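Local atomic coordinates of putative exported protein (Bordetella parapertussis, PDB entry 3OCJ), a protein that is of unknown function but has a Rossmann-like methyltransferase domain, and so probably uses S-adenosylmethionine as a methyl donor. Residues R110-H115 and L190-G195; C120-V125 and S131-L136. All coordinates share one frame; numbering follows the deposited sequence. Where two conformers were deposited one is given.

Contact 1 (110-115 with 190-195) and contact 2 (120-125 with 131-136) bring two helices, 96-115 and 131-134, onto two neighbouring parallel strands, 188-192 and 121-124, of one mixed seven-stranded sheet. Their centres lie about 7 Å apart. The strands are joined by probable backbone hydrogen bonds, Leu190 O to Ala123 N and Thr192 N to Ala123 O, each 2.8 Å. On the helix-covered side, Thr192 CG2 of contact 1 lies 3.5 Å from Glu132 OE2 of contact 2, so the two contacts touch side by side on one side of the sheet. A bound palmitic acid touches Asn194, while the side chains of Thr192 and Glu132 stay about 12 and 11 Å from it.

Contact 1 of 2, residues R110-H115 and L190-G195; sequences RALQRH and LLTSNG
Leu112 and His115, at the C-terminal end of helix 96-115, pack on Leu190 and Thr192 of strand 188-192, a central parallel strand of the Rossmann-like methyltransferase sheet. The short helix and strand segments run almost exactly antiparallel, at 172°, with axes 10.2 Å apart. No hydrogen bond joins them; the contact is made mainly by apolar groups. The close-packed part is at Leu190, whose forked end lies against the base of the His115 side chain: CD1 is 3.8 Å and CD2 3.9 Å from His115 CB. The imidazole takes no part in this grip. With its CG anti to the carbonyl carbon (chi1 -68°), the side chain turns away from Leu190 and touches Ile300 and Arg302 of strand 298-302. Leu190 and Thr192 point at the helix, whereas Leu191 between them faces the other side of the sheet, as strand alternation requires. Leu112 leaves the helix obliquely, and its end reaches the strand: CD2 is 4.2 Å from Leu190 CD2, and the side chain crosses that of Thr192 at about a right angle. Leu136 and Val224 also touch it. The outer flank of the helix is looser. Arg110 and Arg114 are exposed and take no part in the packing; Arg110 NH1 forms a salt bridge with Glu289. Thr192 has its hydroxyl anti to the backbone N (chi1 -177°), and OG1 makes a weak hydrogen bond to Val224 O on the adjoining strand. On the Leu112 fork, CD2 lies 4.0 Å from Thr192 CB and CD1 4.2 Å from Thr192 OG1.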
loop_
_atom_site.group_PDB
_atom_site.type_symbol
_atom_site.label_atom_id
_atom_site.label_comp_id
_atom_site.label_asym_id
_atom_site.label_seq_id
_atom_site.Cartn_x
_atom_site.Cartn_y
_atom_site.Cartn_z
ATOM N N ARG A 110 -9.239 -0.396 -12.466
ATOM C CA ARG A 110 -9.642 0.154 -13.760
ATOM C C ARG A 110 -8.487 0.151 -14.759
ATOM O O ARG A 110 -8.678 -0.162 -15.950
ATOM C CB ARG A 110 -10.210 1.577 -13.625
ATOM C CG ARG A 110 -11.583 1.660 -12.981
ATOM C CD ARG A 110 -12.220 3.047 -13.185
ATOM N NE ARG A 110 -11.312 4.109 -12.770
ATOM C CZ ARG A 110 -10.745 4.998 -13.584
ATOM N NH1 ARG A 110 -9.898 5.889 -13.081
ATOM N NH2 ARG A 110 -11.016 5.015 -14.886
ATOM N N ALA A 111 -7.294 0.502 -14.289
ATOM C CA ALA A 111 -6.138 0.581 -15.177
ATOM C C ALA A 111 -5.747 -0.811 -15.661
ATOM O O ALA A 111 -5.508 -1.015 -16.849
ATOM C CB ALA A 111 -4.961 1.258 -14.482
ATOM N N LEU A 112 -5.679 -1.770 -14.743
ATOM C CA LEU A 112 -5.295 -3.114 -15.145
ATOM C C LEU A 112 -6.337 -3.673 -16.102
ATOM O O LEU A 112 -5.990 -4.263 -17.125
ATOM C CB LEU A 112 -5.084 -4.019 -13.928
ATOM C CG LEU A 112 -3.908 -3.589 -13.049
ATOM C CD1 LEU A 112 -4.003 -4.239 -11.676
ATOM C CD2 LEU A 112 -2.558 -3.893 -13.720
ATOM N N GLN A 113 -7.616 -3.443 -15.810
ATOM C CA GLN A 113 -8.675 -3.938 -16.685
ATOM C C GLN A 113 -8.555 -3.366 -18.104
ATOM O O GLN A 113 -8.714 -4.086 -19.094
ATOM C CB GLN A 113 -10.061 -3.630 -16.110
ATOM C CG GLN A 113 -11.185 -4.340 -16.850
ATOM C CD GLN A 113 -11.228 -5.824 -16.522
ATOM O OE1 GLN A 113 -11.265 -6.206 -15.352
ATOM N NE2 GLN A 113 -11.216 -6.665 -17.550
ATOM N N ARG A 114 -8.286 -2.067 -18.191
ATOM C CA ARG A 114 -8.132 -1.367 -19.461
ATOM C C ARG A 114 -6.995 -1.931 -20.309
ATOM O O ARG A 114 -7.105 -2.012 -21.536
ATOM C CB ARG A 114 -7.890 0.126 -19.193
ATOM C CG ARG A 114 -7.396 0.913 -20.389
ATOM C CD ARG A 114 -7.302 2.403 -20.061
ATOM N NE ARG A 114 -6.577 3.128 -21.097
ATOM C CZ ARG A 114 -6.493 4.452 -21.176
ATOM N NH1 ARG A 114 -5.806 5.007 -22.166
ATOM N NH2 ARG A 114 -7.099 5.219 -20.276
ATOM N N HIS A 115 -5.906 -2.326 -19.653
ATOM C CA HIS A 115 -4.701 -2.754 -20.360
ATOM C C HIS A 115 -4.639 -4.263 -20.625
ATOM O O HIS A 115 -3.821 -4.716 -21.414
ATOM C CB HIS A 115 -3.447 -2.278 -19.611
ATOM C CG HIS A 115 -3.277 -0.793 -19.631
ATOM N ND1 HIS A 115 -2.527 -0.144 -20.591
ATOM C CD2 HIS A 115 -3.774 0.174 -18.827
ATOM C CE1 HIS A 115 -2.568 1.157 -20.372
ATOM N NE2 HIS A 115 -3.333 1.379 -19.318
ATOM N N LEU A 190 2.410 -6.575 -18.376
ATOM C CA LEU A 190 1.860 -5.636 -17.412
ATOM C C LEU A 190 2.475 -5.944 -16.059
ATOM O O LEU A 190 2.614 -7.114 -15.695
ATOM C CB LEU A 190 0.349 -5.825 -17.317
ATOM C CG LEU A 190 -0.580 -4.835 -18.003
ATOM C CD1 LEU A 190 -2.009 -5.340 -17.878
ATOM C CD2 LEU A 190 -0.433 -3.460 -17.365
ATOM N N LEU A 191 2.856 -4.914 -15.313
ATOM C CA LEU A 191 3.401 -5.118 -13.970
ATOM C C LEU A 191 2.735 -4.113 -13.049
ATOM O O LEU A 191 2.656 -2.924 -13.369
ATOM C CB LEU A 191 4.929 -4.944 -13.959
ATOM C CG LEU A 191 5.646 -5.336 -12.653
ATOM C CD1 LEU A 191 7.091 -5.792 -12.883
ATOM C CD2 LEU A 191 5.607 -4.215 -11.611
ATOM N N THR A 192 2.216 -4.592 -11.928
ATOM C CA THR A 192 1.633 -3.710 -10.937
ATOM C C THR A 192 2.424 -3.785 -9.617
ATOM O O THR A 192 2.903 -4.856 -9.221
ATOM C CB THR A 192 0.138 -4.022 -10.740
ATOM O OG1 THR A 192 -0.433 -3.092 -9.815
ATOM C CG2 THR A 192 -0.054 -5.450 -10.249
ATOM N N SER A 193 2.571 -2.637 -8.960
ATOM C CA SER A 193 3.334 -2.541 -7.726
ATOM C C SER A 193 2.717 -1.523 -6.782
ATOM O O SER A 193 2.495 -0.374 -7.159
ATOM C CB SER A 193 4.782 -2.139 -8.024
ATOM O OG SER A 193 5.548 -2.081 -6.823
ATOM N N ASN A 194 2.459 -1.954 -5.553
ATOM C CA ASN A 194 1.996 -1.048 -4.509
ATOM C C ASN A 194 2.676 -1.408 -3.200
ATOM O O ASN A 194 2.799 -2.580 -2.869
ATOM C CB ASN A 194 0.474 -1.155 -4.360
ATOM C CG ASN A 194 -0.076 -0.267 -3.255
ATOM O OD1 ASN A 194 -0.549 -0.753 -2.220
ATOM N ND2 ASN A 194 -0.013 1.028 -3.460
ATOM N N GLY A 195 3.116 -0.396 -2.462
ATOM C CA GLY A 195 3.586 -0.586 -1.098
ATOM C C GLY A 195 5.067 -0.840 -0.893
ATOM O O GLY A 195 5.476 -1.367 0.153
#

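Contact 2 of 2, residues C120-V125 and S131-L136; sequences CVVASV and SELLAL
The first strand and short helix of a beta-alpha-beta unit, strand 121-124, helix 131-134 and strand 145-150, meet here through Val122 and Ser124 on one side and Glu132 and Leu133 on the other. Leu133 carries the apolar half. Its fork spans two strand positions: CD2 sits 3.7 Å from Val122 CG1, and CD1 lies 3.9 Å from Ser124 CB. Val122 and Leu133 run alongside each other with opposite headings, touching methyl to methyl, while Ala123 between the two strand contacts faces away. The polar half is a single approach of Ser124 OG to Glu132 OE2 at 3.0 Å, a possible hydrogen bond that is not settled, because the hydroxyl could also give its proton to a second acceptor. The Glu132 chain folds back to make this approach: CG stands between the backbone N and the carbonyl carbon (chi1 72°), and a second bend (chi2 -76°) swings the carboxylate to the strand. Leu112 of helix 96-115 packs on the aliphatic part of Glu132, and the methyl CG2 of Thr192 lies by OE2. Strand 121-124 lies between strands 145-150 and 188-192, and a loop leads from it to this short, weakly bonded helix; the order strand, helix, strand is typical of the first beta-alpha-beta unit of Rossmann-like methyltransferases.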
loop_
_atom_site.group_PDB
_atom_site.type_symbol
_atom_site.label_atom_id
_atom_site.label_comp_id
_atom_site.label_asym_id
_atom_site.label_seq_id
_atom_site.Cartn_x
_atom_site.Cartn_y
_atom_site.Cartn_z
ATOM N N CYS A 120 -2.034 -12.213 -22.175
ATOM C CA CYS A 120 -0.997 -11.377 -21.591
ATOM C C CYS A 120 -0.458 -11.966 -20.292
ATOM O O CYS A 120 -1.129 -12.742 -19.609
ATOM C CB CYS A 120 -1.471 -9.936 -21.393
ATOM S SG CYS A 120 -2.662 -9.691 -20.074
ATOM N N VAL A 121 0.783 -11.609 -19.994
ATOM C CA VAL A 121 1.427 -12.021 -18.762
ATOM C C VAL A 121 1.447 -10.814 -17.830
ATOM O O VAL A 121 2.013 -9.768 -18.163
ATOM C CB VAL A 121 2.853 -12.526 -19.007
ATOM C CG1 VAL A 121 3.496 -12.928 -17.692
ATOM C CG2 VAL A 121 2.834 -13.716 -19.968
ATOM N N VAL A 122 0.789 -10.943 -16.682
ATOM C CA VAL A 122 0.673 -9.836 -15.742
ATOM C C VAL A 122 1.385 -10.212 -14.449
ATOM O O VAL A 122 1.119 -11.263 -13.860
ATOM C CB VAL A 122 -0.800 -9.542 -15.411
ATOM C CG1 VAL A 122 -0.916 -8.294 -14.551
ATOM C CG2 VAL A 122 -1.607 -9.384 -16.693
ATOM N N ALA A 123 2.284 -9.346 -13.998
ATOM C CA ALA A 123 3.011 -9.589 -12.752
ATOM C C ALA A 123 2.610 -8.586 -11.681
ATOM O O ALA A 123 2.319 -7.438 -11.988
ATOM C CB ALA A 123 4.505 -9.505 -12.997
ATOM N N SER A 124 2.617 -9.015 -10.423
ATOM C CA SER A 124 2.448 -8.107 -9.303
ATOM C C SER A 124 3.655 -8.250 -8.377
ATOM O O SER A 124 4.019 -9.370 -8.006
ATOM C CB SER A 124 1.151 -8.407 -8.545
ATOM O OG SER A 124 0.994 -7.527 -7.438
ATOM N N VAL A 125 4.259 -7.120 -8.003
ATOM C CA VAL A 125 5.519 -7.113 -7.260
ATOM C C VAL A 125 5.522 -5.898 -6.335
ATOM O O VAL A 125 5.621 -4.771 -6.817
ATOM C CB VAL A 125 6.735 -6.967 -8.221
ATOM C CG1 VAL A 125 8.055 -7.097 -7.446
ATOM C CG2 VAL A 125 6.658 -7.971 -9.390
ATOM N N SER A 131 -4.892 -9.257 -4.422
ATOM C CA SER A 131 -6.278 -8.802 -4.339
ATOM C C SER A 131 -6.752 -8.137 -5.627
ATOM O O SER A 131 -7.871 -8.370 -6.095
ATOM C CB SER A 131 -6.433 -7.821 -3.174
ATOM O OG SER A 131 -5.671 -8.234 -2.047
ATOM N N GLU A 132 -5.899 -7.297 -6.195
ATOM C CA GLU A 132 -6.280 -6.542 -7.377
ATOM C C GLU A 132 -6.398 -7.456 -8.603
ATOM O O GLU A 132 -7.355 -7.361 -9.355
ATOM C CB GLU A 132 -5.332 -5.353 -7.618
ATOM C CG GLU A 132 -3.932 -5.695 -8.111
ATOM C CD GLU A 132 -3.012 -6.248 -7.028
ATOM O OE1 GLU A 132 -3.495 -6.559 -5.919
ATOM O OE2 GLU A 132 -1.794 -6.370 -7.296
ATOM N N LEU A 133 -5.451 -8.370 -8.782
ATOM C CA LEU A 133 -5.495 -9.259 -9.940
ATOM C C LEU A 133 -6.650 -10.263 -9.880
ATOM O O LEU A 133 -7.241 -10.605 -10.903
ATOM C CB LEU A 133 -4.160 -9.991 -10.125
ATOM C CG LEU A 133 -2.918 -9.136 -10.398
ATOM C CD1 LEU A 133 -1.724 -10.042 -10.676
ATOM C CD2 LEU A 133 -3.145 -8.179 -11.552
ATOM N N LEU A 134 -6.980 -10.729 -8.682
ATOM C CA LEU A 134 -8.054 -11.706 -8.531
ATOM C C LEU A 134 -9.438 -11.057 -8.633
ATOM O O LEU A 134 -10.448 -11.749 -8.725
ATOM C CB LEU A 134 -7.907 -12.467 -7.210
ATOM C CG LEU A 134 -6.679 -13.378 -7.095
ATOM C CD1 LEU A 134 -6.512 -13.887 -5.669
ATOM C CD2 LEU A 134 -6.761 -14.546 -8.076
ATOM N N ALA A 135 -9.482 -9.730 -8.621
ATOM C CA ALA A 135 -10.754 -9.012 -8.716
ATOM C C ALA A 135 -11.130 -8.643 -10.149
ATOM O O ALA A 135 -12.241 -8.180 -10.395
ATOM C CB ALA A 135 -10.728 -7.762 -7.843
ATOM N N LEU A 136 -10.214 -8.837 -11.093
ATOM C CA LEU A 136 -10.459 -8.409 -12.470
ATOM C C LEU A 136 -11.434 -9.326 -13.204
ATOM O O LEU A 136 -11.689 -10.458 -12.781
ATOM C CB LEU A 136 -9.149 -8.309 -13.259
ATOM C CG LEU A 136 -8.048 -7.424 -12.677
ATOM C CD1 LEU A 136 -6.800 -7.455 -13.549
ATOM C CD2 LEU A 136 -8.539 -6.001 -12.489
#